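Local coordinates for uncharacterized protein MJ0690 (Methanocaldococcus jannaschii, PDB 3K32) that is of unknown function but is predicted to be a subunit of a tRNA methyltransferase and belongs to a family of the HUP clan, at residues L6-V11 / N32-T37; F40-S45 / L65-V70; Y102-D107 / N131-T136. One frame throughout, in Å; residues are numbered along the deposited sequence.

Interaction 1 of 3, residues L6-V11 / N32-T37; sequences LMDVHV and NPHLIT
Asn32 O is gripped by two N-H donors, Val9 N from the neighbouring strand at 3.0 Å and His34 ND1 from its own strand at 3.1 Å, both approaching from above the carbonyl plane. The second bond fixes the rotation of the His34 ring: with CG beside the backbone N (chi1 -66°) the ring folds back along its strand, and the oxygen lies in its plane. At the ring edge, Asp8 OD1 comes within 3.2 Å of His34 CE1, so the carboxylate would probably favour a protonated imidazole. Asn32 ND2 adds only a weak bond to Asp8 OD1, while Asn32 OD1 takes a hydrogen bond from Lys59. Strands 8-12 and 32-39 run parallel as the two strands of a beta-alpha-beta crossover, with helix 17-28 between them in sequence. Val9 O accepts an almost straight bond from His34 N (2.8 Å), and Val11 O accepts from Ile36 N. Pro33 fits this ladder because its position gives no N-H to strand 8-12; Asn32, His34 and Ile36 are the donors. On the face bearing Asp8, the His10 ring lies alongside His34, its CD2 3.5 Å from His34 CB, with the planes oblique at 38°; Tyr102 meets the same His10 ring. The opposite face is oily, as suits its cover by helix 17-28: Val11 CG2 packs on Pro33 CB at 4.2 Å, and Val11 CB touches Leu35 CD1.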
ATOM      1  N   LEU B   6       4.152  22.472   3.276  1.00 66.25           N
ATOM      2  CA  LEU B   6       4.373  21.060   3.588  1.00 72.70           C
ATOM      3  C   LEU B   6       3.163  20.432   4.279  1.00 65.64           C
ATOM      4  O   LEU B   6       2.664  20.941   5.286  1.00 65.79           O
ATOM      5  CB  LEU B   6       5.617  20.874   4.454  1.00 78.94           C
ATOM      6  CG  LEU B   6       6.109  19.432   4.543  1.00 79.84           C
ATOM      7  CD1 LEU B   6       7.108  19.156   3.432  1.00 84.56           C
ATOM      8  CD2 LEU B   6       6.742  19.186   5.889  1.00 80.28           C
HETATM    9  N   MSE B   7       2.718  19.306   3.739  1.00 53.04           N
HETATM   10  CA  MSE B   7       1.421  18.744   4.080  1.00 43.21           C
HETATM   11  C   MSE B   7       1.455  17.861   5.339  1.00 34.01           C
HETATM   12  O   MSE B   7       2.160  16.860   5.392  1.00 33.04           O
HETATM   13  CB  MSE B   7       0.908  17.959   2.874  1.00 47.12           C
HETATM   14  CG  MSE B   7      -0.500  17.442   2.981  1.00 48.41           C
HETATM   15 SE   MSE B   7      -1.797  18.757   2.430  0.60 74.06          SE
HETATM   16  CE  MSE B   7      -0.904  19.468   0.842  1.00 31.48           C
ATOM     17  N   ASP B   8       0.689  18.237   6.354  1.00 25.99           N
ATOM     18  CA  ASP B   8       0.578  17.405   7.543  1.00 39.11           C
ATOM     19  C   ASP B   8      -0.204  16.108   7.271  1.00 42.54           C
ATOM     20  O   ASP B   8      -1.029  16.034   6.362  1.00 48.32           O
ATOM     21  CB  ASP B   8      -0.083  18.174   8.695  1.00 41.75           C
ATOM     22  CG  ASP B   8       0.813  19.273   9.273  1.00 49.49           C
ATOM     23  OD1 ASP B   8       2.036  19.248   9.025  1.00 50.44           O
ATOM     24  OD2 ASP B   8       0.288  20.160   9.988  1.00 50.64           O
ATOM     25  N   VAL B   9       0.073  15.085   8.067  1.00 27.23           N
ATOM     26  CA  VAL B   9      -0.763  13.903   8.100  1.00 18.56           C
ATOM     27  C   VAL B   9      -0.730  13.285   9.488  1.00 22.38           C
ATOM     28  O   VAL B   9       0.301  13.249  10.144  1.00 30.63           O
ATOM     29  CB  VAL B   9      -0.312  12.868   7.082  1.00 28.60           C
ATOM     30  CG1 VAL B   9       1.167  12.595   7.221  1.00  9.77           C
ATOM     31  CG2 VAL B   9      -1.109  11.600   7.277  1.00 29.81           C
ATOM     32  N   HIS B  10      -1.871  12.810   9.945  1.00 24.37           N
ATOM     33  CA  HIS B  10      -1.965  12.308  11.301  1.00 29.23           C
ATOM     34  C   HIS B  10      -2.027  10.788  11.287  1.00 33.38           C
ATOM     35  O   HIS B  10      -2.940  10.195  10.716  1.00 42.38           O
ATOM     36  CB  HIS B  10      -3.148  12.960  12.025  1.00 22.84           C
ATOM     37  CG  HIS B  10      -2.963  14.438  12.236  1.00 31.43           C
ATOM     38  ND1 HIS B  10      -3.292  15.370  11.271  1.00 36.98           N
ATOM     39  CD2 HIS B  10      -2.442  15.130  13.270  1.00 33.11           C
ATOM     40  CE1 HIS B  10      -2.994  16.576  11.717  1.00 40.58           C
ATOM     41  NE2 HIS B  10      -2.471  16.465  12.923  1.00 37.78           N
ATOM     42  N   VAL B  11      -1.028  10.173  11.905  1.00 29.43           N
ATOM     43  CA  VAL B  11      -0.790   8.747  11.777  1.00 25.25           C
ATOM     44  C   VAL B  11      -1.080   8.004  13.074  1.00 28.02           C
ATOM     45  O   VAL B  11      -0.346   8.130  14.048  1.00 26.67           O
ATOM     46  CB  VAL B  11       0.682   8.483  11.438  1.00 14.16           C
ATOM     47  CG1 VAL B  11       0.894   7.013  11.075  1.00 17.41           C
ATOM     48  CG2 VAL B  11       1.160   9.395  10.331  1.00 19.79           C
ATOM     49  N   ASN B  32       4.580  15.905   6.673  1.00 28.41           N
ATOM     50  CA  ASN B  32       4.920  16.048   8.074  1.00 28.19           C
ATOM     51  C   ASN B  32       4.019  15.156   8.935  1.00 28.77           C
ATOM     52  O   ASN B  32       2.850  15.479   9.162  1.00 27.34           O
ATOM     53  CB  ASN B  32       4.804  17.495   8.501  1.00 33.24           C
ATOM     54  CG  ASN B  32       5.493  17.750   9.805  1.00 45.27           C
ATOM     55  OD1 ASN B  32       6.292  16.931  10.258  1.00 41.99           O
ATOM     56  ND2 ASN B  32       5.194  18.886  10.425  1.00 60.42           N
ATOM     57  N   PRO B  33       4.551  14.012   9.390  1.00 25.01           N
ATOM     58  CA  PRO B  33       3.758  13.034  10.136  1.00 32.08           C
ATOM     59  C   PRO B  33       3.572  13.428  11.596  1.00 34.47           C
ATOM     60  O   PRO B  33       4.540  13.688  12.305  1.00 33.13           O
ATOM     61  CB  PRO B  33       4.610  11.755  10.065  1.00 32.93           C
ATOM     62  CG  PRO B  33       5.698  12.043   9.093  1.00 28.75           C
ATOM     63  CD  PRO B  33       5.917  13.527   9.177  1.00 26.64           C
ATOM     64  N   HIS B  34       2.322  13.486  12.029  1.00 34.48           N
ATOM     65  CA  HIS B  34       2.012  13.679  13.435  1.00 27.75           C
ATOM     66  C   HIS B  34       1.506  12.347  13.974  1.00 24.96           C
ATOM     67  O   HIS B  34       0.348  11.968  13.757  1.00 21.77           O
ATOM     68  CB  HIS B  34       0.982  14.794  13.603  1.00 28.40           C
ATOM     69  CG  HIS B  34       1.495  16.148  13.206  1.00 50.97           C
ATOM     70  ND1 HIS B  34       1.892  16.445  11.918  1.00 52.86           N
ATOM     71  CD2 HIS B  34       1.686  17.277  13.928  1.00 56.59           C
ATOM     72  CE1 HIS B  34       2.305  17.699  11.864  1.00 48.07           C
ATOM     73  NE2 HIS B  34       2.187  18.229  13.067  1.00 50.31           N
ATOM     74  N   LEU B  35       2.399  11.617  14.631  1.00 19.38           N
ATOM     75  CA  LEU B  35       2.052  10.335  15.227  1.00 23.02           C
ATOM     76  C   LEU B  35       1.052  10.540  16.349  1.00 22.84           C
ATOM     77  O   LEU B  35       1.241  11.399  17.218  1.00 32.26           O
ATOM     78  CB  LEU B  35       3.304   9.632  15.767  1.00 22.51           C
ATOM     79  CG  LEU B  35       4.163   8.863  14.763  1.00 28.79           C
ATOM     80  CD1 LEU B  35       4.183   9.528  13.409  1.00 16.96           C
ATOM     81  CD2 LEU B  35       5.587   8.631  15.284  1.00 29.54           C
ATOM     82  N   ILE B  36      -0.016   9.760  16.318  1.00 29.05           N
ATOM     83  CA  ILE B  36      -0.992   9.761  17.396  1.00 36.45           C
ATOM     84  C   ILE B  36      -1.363   8.332  17.881  1.00 32.10           C
ATOM     85  O   ILE B  36      -1.508   7.380  17.100  1.00 29.24           O
ATOM     86  CB  ILE B  36      -2.247  10.554  17.005  1.00 33.15           C
ATOM     87  CG1 ILE B  36      -3.065   9.765  16.007  1.00 34.58           C
ATOM     88  CG2 ILE B  36      -1.888  11.919  16.427  1.00 28.77           C
ATOM     89  CD1 ILE B  36      -4.156   8.987  16.680  1.00 48.31           C
ATOM     90  N   THR B  37      -1.490   8.205  19.190  1.00 23.27           N
ATOM     91  CA  THR B  37      -1.843   6.955  19.833  1.00 24.53           C
ATOM     92  C   THR B  37      -3.104   7.170  20.668  1.00 23.83           C
ATOM     93  O   THR B  37      -3.138   8.034  21.543  1.00 23.14           O
ATOM     94  CB  THR B  37      -0.712   6.483  20.785  1.00 24.42           C
ATOM     95  OG1 THR B  37       0.524   6.406  20.075  1.00 34.78           O
ATOM     96  CG2 THR B  37      -1.027   5.119  21.365  1.00 19.00           C
TER

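Interaction 2 of 3, residues F40-S45 / L65-V70; sequences FGVIPS and LDRKIV
Phe40 lays one face of its ring under the CG1 methyl of Val70, which sits 3.5 Å from the ring centroid and 19° off the normal, a CH-pi contact. The other methyl, Val70 CG2, reaches back to Phe40 CB at 3.7 Å, so the branched valine straddles the root and the face of the aromatic group. Ile69 comes in crosswise at the far rim: its CB is 3.6 Å from Phe40 CE2, and its CD1 lies at the ring edge, in plane. Beside it the carbonyl Asp66 O meets the edge at Phe40 CD2 (3.4 Å), where the slightly positive C-H side of the ring suits an oxygen. Val90 of helix 84-98 also touches the ring. Phe40 and Leu65 come just after the adjacent parallel strands 32-39 and 59-64, so the contact joins two loops at the C-terminal edge of the sheet, the second leading into helix 68-80. Asp66 caps that start by accepting from Lys68 N, as a short acidic side chain can, although the position of its OD1 is less certain. Gly41 turns the chain with positive phi, which glycine adopts readily. Beyond it, Val42 CG2 rests over one face of the Arg67 guanidinium, 3.7 Å above its plane. The extended Arg67 chain carries that group past Val42, its CB passing 3.3 Å from Phe40 O, to salt bridges with Glu71 and Glu179. Glu172 accepts hydrogen bonds from the backbone N atoms of Phe40 and Ile43.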
ATOM      1  N   PHE B  40      -7.769   5.214  26.175  1.00 42.25           N
ATOM      2  CA  PHE B  40      -9.172   5.169  26.588  1.00 42.88           C
ATOM      3  C   PHE B  40      -9.335   5.396  28.084  1.00 37.24           C
ATOM      4  O   PHE B  40     -10.408   5.146  28.628  1.00 28.66           O
ATOM      5  CB  PHE B  40      -9.816   3.832  26.221  1.00 37.10           C
ATOM      6  CG  PHE B  40      -9.887   3.556  24.747  1.00 30.33           C
ATOM      7  CD1 PHE B  40      -8.915   2.777  24.128  1.00 26.07           C
ATOM      8  CD2 PHE B  40     -10.942   4.042  23.984  1.00 39.57           C
ATOM      9  CE1 PHE B  40      -8.980   2.494  22.761  1.00 32.15           C
ATOM     10  CE2 PHE B  40     -11.027   3.757  22.606  1.00 34.69           C
ATOM     11  CZ  PHE B  40     -10.040   2.983  21.996  1.00 31.65           C
ATOM     12  N   GLY B  41      -8.263   5.845  28.740  1.00 37.48           N
ATOM     13  CA  GLY B  41      -8.287   6.138  30.164  1.00 34.77           C
ATOM     14  C   GLY B  41      -8.226   4.936  31.098  1.00 41.77           C
ATOM     15  O   GLY B  41      -8.313   5.092  32.314  1.00 49.96           O
ATOM     16  N   VAL B  42      -8.086   3.739  30.535  1.00 34.95           N
ATOM     17  CA  VAL B  42      -7.949   2.517  31.315  1.00 37.87           C
ATOM     18  C   VAL B  42      -6.549   2.434  31.926  1.00 46.43           C
ATOM     19  O   VAL B  42      -6.393   2.540  33.145  1.00 38.43           O
ATOM     20  CB  VAL B  42      -8.225   1.254  30.455  1.00 32.15           C
ATOM     21  CG1 VAL B  42      -7.915  -0.001  31.238  1.00 37.79           C
ATOM     22  CG2 VAL B  42      -9.672   1.227  29.989  1.00 27.44           C
ATOM     23  N   ILE B  43      -5.541   2.239  31.073  1.00 49.29           N
ATOM     24  CA  ILE B  43      -4.135   2.249  31.500  1.00 40.15           C
ATOM     25  C   ILE B  43      -3.221   2.992  30.505  1.00 36.39           C
ATOM     26  O   ILE B  43      -3.558   3.160  29.330  1.00 27.52           O
ATOM     27  CB  ILE B  43      -3.584   0.814  31.776  1.00 39.23           C
ATOM     28  CG1 ILE B  43      -3.657  -0.070  30.521  1.00 44.39           C
ATOM     29  CG2 ILE B  43      -4.329   0.152  32.925  1.00 28.21           C
ATOM     30  CD1 ILE B  43      -3.091  -1.504  30.731  1.00 20.50           C
ATOM     31  N   PRO B  44      -2.056   3.450  30.983  1.00 40.88           N
ATOM     32  CA  PRO B  44      -1.144   4.231  30.137  1.00 40.40           C
ATOM     33  C   PRO B  44      -0.349   3.377  29.139  1.00 39.88           C
ATOM     34  O   PRO B  44       0.863   3.525  29.017  1.00 46.50           O
ATOM     35  CB  PRO B  44      -0.209   4.887  31.159  1.00 37.35           C
ATOM     36  CG  PRO B  44      -0.204   3.938  32.303  1.00 34.17           C
ATOM     37  CD  PRO B  44      -1.609   3.409  32.387  1.00 30.56           C
ATOM     38  N   SER B  45      -1.042   2.513  28.407  1.00 30.83           N
ATOM     39  CA  SER B  45      -0.387   1.607  27.479  1.00 32.90           C
ATOM     40  C   SER B  45       0.328   2.313  26.310  1.00 39.75           C
ATOM     41  O   SER B  45       0.963   1.653  25.485  1.00 51.28           O
ATOM     42  CB  SER B  45      -1.390   0.566  26.950  1.00 42.36           C
ATOM     43  OG  SER B  45      -2.384   1.159  26.119  1.00 47.77           O
ATOM     44  N   LEU B  65      -9.957   8.860  24.274  1.00 34.74           N
ATOM     45  CA  LEU B  65     -11.319   8.605  23.800  1.00 28.58           C
ATOM     46  C   LEU B  65     -12.163   7.979  24.904  1.00 27.38           C
ATOM     47  O   LEU B  65     -11.627   7.520  25.911  1.00 28.14           O
ATOM     48  CB  LEU B  65     -11.294   7.711  22.557  1.00 22.27           C
ATOM     49  CG  LEU B  65     -11.300   8.482  21.221  1.00 33.73           C
ATOM     50  CD1 LEU B  65     -10.627   9.839  21.316  1.00 27.52           C
ATOM     51  CD2 LEU B  65     -10.708   7.664  20.098  1.00 28.22           C
ATOM     52  N   ASP B  66     -13.477   7.971  24.715  1.00 38.03           N
ATOM     53  CA  ASP B  66     -14.395   7.418  25.710  1.00 40.92           C
ATOM     54  C   ASP B  66     -14.129   5.922  25.960  1.00 46.05           C
ATOM     55  O   ASP B  66     -14.016   5.124  25.020  1.00 42.63           O
ATOM     56  CB  ASP B  66     -15.850   7.655  25.284  1.00 39.13           C
ATOM     57  CG  ASP B  66     -16.853   7.361  26.400  1.00 57.97           C
ATOM     58  OD1 ASP B  66     -16.819   6.256  27.005  1.00 45.30           O
ATOM     59  OD2 ASP B  66     -17.700   8.246  26.664  1.00 72.23           O
ATOM     60  N   ARG B  67     -14.036   5.562  27.240  1.00 43.66           N
ATOM     61  CA  ARG B  67     -13.731   4.198  27.663  1.00 37.28           C
ATOM     62  C   ARG B  67     -14.790   3.169  27.237  1.00 37.85           C
ATOM     63  O   ARG B  67     -14.551   1.968  27.270  1.00 40.34           O
ATOM     64  CB  ARG B  67     -13.563   4.167  29.179  1.00 27.67           C
ATOM     65  CG  ARG B  67     -13.467   2.775  29.772  1.00 29.31           C
ATOM     66  CD  ARG B  67     -13.640   2.772  31.283  1.00 27.53           C
ATOM     67  NE  ARG B  67     -13.486   1.415  31.792  1.00 40.31           N
ATOM     68  CZ  ARG B  67     -12.526   1.015  32.622  1.00 34.98           C
ATOM     69  NH1 ARG B  67     -11.627   1.876  33.077  1.00 28.74           N
ATOM     70  NH2 ARG B  67     -12.476  -0.256  33.002  1.00 32.37           N
ATOM     71  N   LYS B  68     -15.955   3.648  26.826  1.00 39.95           N
ATOM     72  CA  LYS B  68     -17.046   2.766  26.436  1.00 41.22           C
ATOM     73  C   LYS B  68     -16.723   2.042  25.134  1.00 38.09           C
ATOM     74  O   LYS B  68     -17.278   0.969  24.850  1.00 26.53           O
ATOM     75  CB  LYS B  68     -18.335   3.572  26.267  1.00 49.85           C
ATOM     76  CG  LYS B  68     -18.247   4.624  25.163  1.00 64.28           C
ATOM     77  CD  LYS B  68     -19.399   4.511  24.173  1.00 71.30           C
ATOM     78  CE  LYS B  68     -20.094   5.852  23.972  1.00 70.93           C
ATOM     79  NZ  LYS B  68     -20.680   6.378  25.245  1.00 66.77           N
ATOM     80  N   ILE B  69     -15.839   2.640  24.335  1.00 30.92           N
ATOM     81  CA  ILE B  69     -15.439   2.022  23.085  1.00 28.14           C
ATOM     82  C   ILE B  69     -14.768   0.692  23.378  1.00 34.27           C
ATOM     83  O   ILE B  69     -15.086  -0.316  22.742  1.00 37.90           O
ATOM     84  CB  ILE B  69     -14.495   2.923  22.267  1.00 31.98           C
ATOM     85  CG1 ILE B  69     -15.227   4.188  21.817  1.00 22.58           C
ATOM     86  CG2 ILE B  69     -13.990   2.171  21.049  1.00 29.37           C
ATOM     87  CD1 ILE B  69     -14.322   5.313  21.533  1.00 28.42           C
ATOM     88  N   VAL B  70     -13.864   0.678  24.359  1.00 26.90           N
ATOM     89  CA  VAL B  70     -13.188  -0.568  24.733  1.00 25.97           C
ATOM     90  C   VAL B  70     -14.059  -1.476  25.586  1.00 30.39           C
ATOM     91  O   VAL B  70     -13.945  -2.701  25.506  1.00 30.61           O
ATOM     92  CB  VAL B  70     -11.814  -0.336  25.423  1.00 38.26           C
ATOM     93  CG1 VAL B  70     -10.753  -0.040  24.374  1.00 25.55           C
ATOM     94  CG2 VAL B  70     -11.889   0.780  26.500  1.00 17.77           C
TER

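Interaction 3 of 3, residues Y102-D107 / N131-T136; sequences YSILAD and NIQYIT
Ile132 pushes its side chain into the bend where segment 102-107 enters its strand, its CG1 close against the backbone of Ser103 and its CD1 reaching Leu105 CD2 at 3.9 Å. On the other face Ile104 and Ile135 run side by side, and the CG2 branch of Ile104 abuts the tip of Ile135 at CD1 (3.8 Å). Ala106 is a shallow spot beside this pair: Ala106 CB stays 4.3 Å from Ile135 CB, and Leu26 of helix 17-28 packs on Ala106 and Ile135. Gln133 stretches out along Ile104, while its NE2 bonds Thr145 OG1 of the second subunit, which places this outer strand at the dimer contact. The two strands, 104-106 and 133-135, are parallel members of a beta-alpha-beta unit whose helix is 120-130. The ladder is tight from its first rung, Gln133 N to Ser103 O being 2.8 Å and almost straight, and frays to a weak bond from Asp107 N to Ile135 O. Tyr134, with CG anti to the backbone N (chi1 -179°), carries its ring past Leu105 O toward the strand end, where the phenol meets Asp107. The carboxylate stands almost perpendicular to the ring (89°), and its OD2 receives Tyr134 OH from above the carboxylate plane at a very short 2.5 Å. A phenylalanine here lacks the hydroxyl, and the loss of this bond would probably leave the buried Asp107 carboxylate less firmly placed. Because OD2 also bonds His91 NE2 and OD1 takes Thr109 N, the buried carboxylate is probably kept ionised by several donors.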
ATOM      1  N   TYR B 102      -9.076  15.692  11.667  1.00 29.76           N
ATOM      2  CA  TYR B 102      -7.912  15.760  10.788  1.00 33.32           C
ATOM      3  C   TYR B 102      -8.291  15.300   9.394  1.00 35.36           C
ATOM      4  O   TYR B 102      -8.829  14.213   9.214  1.00 39.40           O
ATOM      5  CB  TYR B 102      -6.760  14.891  11.304  1.00 37.44           C
ATOM      6  CG  TYR B 102      -6.483  15.036  12.774  1.00 39.83           C
ATOM      7  CD1 TYR B 102      -5.630  16.027  13.242  1.00 37.09           C
ATOM      8  CD2 TYR B 102      -7.068  14.178  13.698  1.00 38.61           C
ATOM      9  CE1 TYR B 102      -5.372  16.172  14.585  1.00 29.77           C
ATOM     10  CE2 TYR B 102      -6.813  14.314  15.045  1.00 46.87           C
ATOM     11  CZ  TYR B 102      -5.966  15.318  15.481  1.00 41.78           C
ATOM     12  OH  TYR B 102      -5.711  15.466  16.816  1.00 44.88           O
ATOM     13  N   SER B 103      -7.996  16.120   8.403  1.00 31.53           N
ATOM     14  CA  SER B 103      -8.437  15.820   7.054  1.00 33.76           C
ATOM     15  C   SER B 103      -7.510  14.847   6.330  1.00 32.27           C
ATOM     16  O   SER B 103      -7.870  14.355   5.270  1.00 29.93           O
ATOM     17  CB  SER B 103      -8.597  17.103   6.256  1.00 28.93           C
ATOM     18  OG  SER B 103      -7.379  17.823   6.266  1.00 36.64           O
ATOM     19  N   ILE B 104      -6.328  14.573   6.888  1.00 25.82           N
ATOM     20  CA  ILE B 104      -5.444  13.550   6.326  1.00 26.42           C
ATOM     21  C   ILE B 104      -4.999  12.508   7.356  1.00 31.47           C
ATOM     22  O   ILE B 104      -4.101  12.743   8.151  1.00 34.88           O
ATOM     23  CB  ILE B 104      -4.220  14.137   5.622  1.00 33.64           C
ATOM     24  CG1 ILE B 104      -4.652  15.212   4.624  1.00 36.67           C
ATOM     25  CG2 ILE B 104      -3.447  13.032   4.921  1.00 29.98           C
ATOM     26  CD1 ILE B 104      -3.556  15.637   3.675  1.00 33.21           C
ATOM     27  N   LEU B 105      -5.642  11.345   7.313  1.00 30.29           N
ATOM     28  CA  LEU B 105      -5.463  10.306   8.312  1.00 24.86           C
ATOM     29  C   LEU B 105      -4.724   9.145   7.717  1.00 27.09           C
ATOM     30  O   LEU B 105      -5.053   8.691   6.621  1.00 31.24           O
ATOM     31  CB  LEU B 105      -6.816   9.807   8.804  1.00 19.78           C
ATOM     32  CG  LEU B 105      -7.258  10.242  10.196  1.00 31.35           C
ATOM     33  CD1 LEU B 105      -6.542  11.519  10.582  1.00 40.08           C
ATOM     34  CD2 LEU B 105      -8.761  10.440  10.216  1.00 29.64           C
ATOM     35  N   ALA B 106      -3.732   8.658   8.450  1.00 24.25           N
ATOM     36  CA  ALA B 106      -2.980   7.486   8.035  1.00 25.28           C
ATOM     37  C   ALA B 106      -2.927   6.476   9.175  1.00 31.85           C
ATOM     38  O   ALA B 106      -3.031   6.859  10.348  1.00 27.91           O
ATOM     39  CB  ALA B 106      -1.574   7.880   7.611  1.00 18.15           C
ATOM     40  N   ASP B 107      -2.757   5.194   8.833  1.00 25.11           N
ATOM     41  CA  ASP B 107      -2.510   4.181   9.850  1.00 25.60           C
ATOM     42  C   ASP B 107      -1.572   3.107   9.318  1.00 27.14           C
ATOM     43  O   ASP B 107      -1.000   3.263   8.247  1.00 29.64           O
ATOM     44  CB  ASP B 107      -3.818   3.572  10.345  1.00 22.73           C
ATOM     45  CG  ASP B 107      -4.496   2.706   9.291  1.00 25.44           C
ATOM     46  OD1 ASP B 107      -3.797   2.219   8.375  1.00 29.20           O
ATOM     47  OD2 ASP B 107      -5.730   2.513   9.383  1.00 22.40           O
ATOM     48  N   ASN B 131     -15.080  14.142   4.062  1.00 21.48           N
ATOM     49  CA  ASN B 131     -14.234  14.959   3.207  1.00 26.71           C
ATOM     50  C   ASN B 131     -12.793  14.858   3.621  1.00 27.71           C
ATOM     51  O   ASN B 131     -12.152  15.852   3.936  1.00 29.12           O
ATOM     52  CB  ASN B 131     -14.641  16.419   3.248  1.00 29.54           C
ATOM     53  CG  ASN B 131     -13.827  17.244   2.307  1.00 24.23           C
ATOM     54  OD1 ASN B 131     -13.331  16.733   1.322  1.00 31.23           O
ATOM     55  ND2 ASN B 131     -13.659  18.509   2.614  1.00 24.88           N
ATOM     56  N   ILE B 132     -12.286  13.638   3.600  1.00 33.53           N
ATOM     57  CA  ILE B 132     -11.003  13.344   4.192  1.00 29.66           C
ATOM     58  C   ILE B 132     -10.169  12.426   3.295  1.00 25.58           C
ATOM     59  O   ILE B 132     -10.709  11.735   2.412  1.00 26.44           O
ATOM     60  CB  ILE B 132     -11.247  12.722   5.583  1.00 29.31           C
ATOM     61  CG1 ILE B 132     -10.850  13.705   6.675  1.00 36.12           C
ATOM     62  CG2 ILE B 132     -10.581  11.375   5.738  1.00 13.30           C
ATOM     63  CD1 ILE B 132     -10.736  13.031   7.991  1.00 51.49           C
ATOM     64  N   GLN B 133      -8.856  12.464   3.493  1.00 15.70           N
ATOM     65  CA  GLN B 133      -7.951  11.535   2.825  1.00 25.70           C
ATOM     66  C   GLN B 133      -7.515  10.500   3.836  1.00 24.14           C
ATOM     67  O   GLN B 133      -7.044  10.845   4.915  1.00 31.29           O
ATOM     68  CB  GLN B 133      -6.714  12.238   2.264  1.00 17.23           C
ATOM     69  CG  GLN B 133      -6.901  12.884   0.906  1.00 25.01           C
ATOM     70  CD  GLN B 133      -5.618  13.515   0.399  1.00 31.70           C
ATOM     71  OE1 GLN B 133      -5.457  14.729   0.428  1.00 39.53           O
ATOM     72  NE2 GLN B 133      -4.693  12.690  -0.054  1.00 27.10           N
ATOM     73  N   TYR B 134      -7.692   9.237   3.474  1.00 18.50           N
ATOM     74  CA  TYR B 134      -7.237   8.090   4.252  1.00 17.30           C
ATOM     75  C   TYR B 134      -6.098   7.372   3.492  1.00 27.09           C
ATOM     76  O   TYR B 134      -6.268   6.965   2.336  1.00 15.03           O
ATOM     77  CB  TYR B 134      -8.417   7.144   4.458  1.00 14.87           C
ATOM     78  CG  TYR B 134      -8.115   5.905   5.279  1.00 23.35           C
ATOM     79  CD1 TYR B 134      -7.620   6.003   6.582  1.00 16.43           C
ATOM     80  CD2 TYR B 134      -8.371   4.637   4.773  1.00 25.87           C
ATOM     81  CE1 TYR B 134      -7.370   4.873   7.332  1.00 13.34           C
ATOM     82  CE2 TYR B 134      -8.113   3.493   5.528  1.00 24.53           C
ATOM     83  CZ  TYR B 134      -7.621   3.624   6.801  1.00 18.94           C
ATOM     84  OH  TYR B 134      -7.358   2.504   7.528  1.00 24.78           O
ATOM     85  N   ILE B 135      -4.944   7.231   4.141  1.00 31.66           N
ATOM     86  CA  ILE B 135      -3.742   6.697   3.500  1.00 24.56           C
ATOM     87  C   ILE B 135      -3.168   5.488   4.220  1.00 20.91           C
ATOM     88  O   ILE B 135      -2.879   5.556   5.399  1.00 33.87           O
ATOM     89  CB  ILE B 135      -2.628   7.743   3.438  1.00 24.66           C
ATOM     90  CG1 ILE B 135      -3.101   8.976   2.655  1.00 23.74           C
ATOM     91  CG2 ILE B 135      -1.351   7.100   2.856  1.00  8.09           C
ATOM     92  CD1 ILE B 135      -2.188  10.171   2.773  1.00  9.00           C
ATOM     93  N   THR B 136      -2.991   4.382   3.506  1.00 19.34           N
ATOM     94  CA  THR B 136      -2.448   3.172   4.119  1.00 20.76           C
ATOM     95  C   THR B 136      -1.186   2.701   3.393  1.00 19.38           C
ATOM     96  O   THR B 136      -1.207   1.829   2.514  1.00 19.84           O
ATOM     97  CB  THR B 136      -3.507   2.071   4.213  1.00 22.42           C
ATOM     98  OG1 THR B 136      -3.944   1.736   2.897  1.00 28.16           O
ATOM     99  CG2 THR B 136      -4.716   2.583   5.040  1.00  9.15           C
TER

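How the interactions relate
Interactions 1 and 3 share the five-stranded parallel sheet, ordered 59-64, 32-39, 8-12, 104-106, 133-135, their centres about 10 Å apart. Strand 8-12 is central and joins them: His10 probably hydrogen-bonds Ile104 through its N and Ala106 through its O. Interaction 2 lies about 22 Å from interaction 1 and 23 Å from interaction 3, centre to centre, past the C-terminal ends of strands 32-39 and 59-64. The contacts follow one another along the chain without nesting. Interactions 1 and 3 build the sheet of a Rossmann-like alpha/beta fold, as in the HUP clan; the loop after strand 8-12 resembles the PP-loop of ATP pyrophosphatases, consistent with nucleotide binding near the sheet's C-terminal edge.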